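Local coordinates for BIFUNCTIONAL PROTEIN Proline utilization A (PutA) (Corynebacterium freiburgense, PDB 5UX5), which probably catalyses both steps of proline oxidation to glutamate, through an FAD-dependent proline dehydrogenase domain and an NAD-dependent aldehyde dehydrogenase domain, at residues R520-L524 with F606-G612. Numbering follows the deposited sequence.
Sequences RTALL and FASLAAG
R520 reaches across to the C-terminal end of the helix carrying F606-A611, where the last turn presents its carbonyls, and it takes one of them. Its NH2 makes a weak hydrogen bond with A610 O (2.8 Å, N-H...O angle 125°), which sits in the plane of the guanidinium, off its edge. The chain bends at chi3 (-129°), turning the group so that one face lies over G612 CA, 3.5 Å from the plane. G612, at positive phi, ends the helix in a Schellman motif. The partial negative charge expected at this helix end probably favours the cation, while NE donates a hydrogen bond to L515 O, just ahead of helix 517-533, and so gives the group a second hold.

The apolar part centres on L524, whose two methyls divide the work: CD1 packs on A610 CB at 3.8 Å, whereas CD2 meets F606 CD1, approaching the ring obliquely, and more loosely touches L609 CD1 at 4.3 Å. The L524 and F606 side chains lie alongside each other, pointing opposite ways.

The two segments run nearly antiparallel (155°), their axes 9.6 Å apart. Helix 550-574 also packs against F606 and A610. Helix 599-611 joins parallel strands 580-591 and 614-618 in a beta-alpha-beta crossover, consistent with the Rossmann-type NAD-binding fold of aldehyde dehydrogenases, and helix 517-533 packs against this crossover helix.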
# COMPACT_ATOMS: atom_id res chain seq x y z
N ARG A 520 30.30 10.90 0.46
CA ARG A 520 29.14 10.35 1.14
C ARG A 520 28.04 10.00 0.16
O ARG A 520 27.39 8.95 0.26
CB ARG A 520 28.61 11.35 2.17
CG ARG A 520 29.58 11.77 3.25
CD ARG A 520 28.85 12.76 4.09
NE ARG A 520 29.60 14.00 4.27
CZ ARG A 520 29.01 15.16 4.50
NH1 ARG A 520 29.73 16.26 4.66
NH2 ARG A 520 27.69 15.22 4.53
N THR A 521 27.78 10.91 -0.78
CA THR A 521 26.71 10.71 -1.74
C THR A 521 26.96 9.47 -2.58
O THR A 521 26.05 8.66 -2.80
CB THR A 521 26.59 11.96 -2.62
OG1 THR A 521 25.92 12.99 -1.88
CG2 THR A 521 25.82 11.69 -3.89
N ALA A 522 28.21 9.27 -3.00
CA ALA A 522 28.56 8.11 -3.80
C ALA A 522 28.44 6.82 -3.01
O ALA A 522 28.03 5.79 -3.54
CB ALA A 522 29.96 8.29 -4.37
N LEU A 523 28.85 6.85 -1.74
CA LEU A 523 28.71 5.67 -0.90
C LEU A 523 27.25 5.34 -0.68
O LEU A 523 26.86 4.17 -0.77
CB LEU A 523 29.42 5.87 0.43
CG LEU A 523 30.95 5.84 0.41
CD1 LEU A 523 31.47 6.03 1.78
CD2 LEU A 523 31.45 4.56 -0.15
N LEU A 524 26.41 6.35 -0.40
CA LEU A 524 25.00 6.04 -0.16
C LEU A 524 24.35 5.45 -1.41
O LEU A 524 23.63 4.44 -1.32
CB LEU A 524 24.26 7.29 0.29
CG LEU A 524 24.67 7.68 1.70
CD1 LEU A 524 24.19 9.12 2.08
CD2 LEU A 524 24.13 6.66 2.65
N PHE A 606 21.99 5.65 7.42
CA PHE A 606 22.11 6.47 6.21
C PHE A 606 21.95 7.97 6.52
O PHE A 606 22.65 8.81 5.94
CB PHE A 606 21.10 6.00 5.17
CG PHE A 606 21.43 4.65 4.57
CD1 PHE A 606 22.75 4.24 4.44
CD2 PHE A 606 20.42 3.79 4.18
CE1 PHE A 606 23.05 2.99 3.90
CE2 PHE A 606 20.72 2.54 3.66
CZ PHE A 606 22.03 2.14 3.52
N ALA A 607 21.05 8.32 7.45
CA ALA A 607 20.84 9.73 7.77
C ALA A 607 22.07 10.35 8.43
O ALA A 607 22.44 11.49 8.12
CB ALA A 607 19.61 9.89 8.68
N SER A 608 22.73 9.59 9.31
CA SER A 608 23.95 10.05 9.95
C SER A 608 25.05 10.25 8.93
O SER A 608 25.76 11.27 8.96
CB SER A 608 24.41 9.04 11.01
OG SER A 608 23.44 8.85 12.02
N LEU A 609 25.25 9.26 8.05
CA LEU A 609 26.28 9.38 7.02
C LEU A 609 26.01 10.58 6.12
O LEU A 609 26.91 11.38 5.87
CB LEU A 609 26.38 8.11 6.18
CG LEU A 609 26.88 6.80 6.78
CD1 LEU A 609 27.13 5.87 5.63
CD2 LEU A 609 28.17 7.02 7.55
N ALA A 610 24.78 10.72 5.63
CA ALA A 610 24.44 11.87 4.81
C ALA A 610 24.74 13.20 5.52
O ALA A 610 25.17 14.17 4.89
CB ALA A 610 22.96 11.79 4.43
N ALA A 611 24.52 13.26 6.83
CA ALA A 611 24.78 14.51 7.54
C ALA A 611 26.27 14.77 7.66
O ALA A 611 26.69 15.93 7.77
CB ALA A 611 24.14 14.47 8.92
N GLY A 612 27.09 13.72 7.63
CA GLY A 612 28.51 13.92 7.85
C GLY A 612 29.09 13.26 9.08
O GLY A 612 30.27 13.45 9.39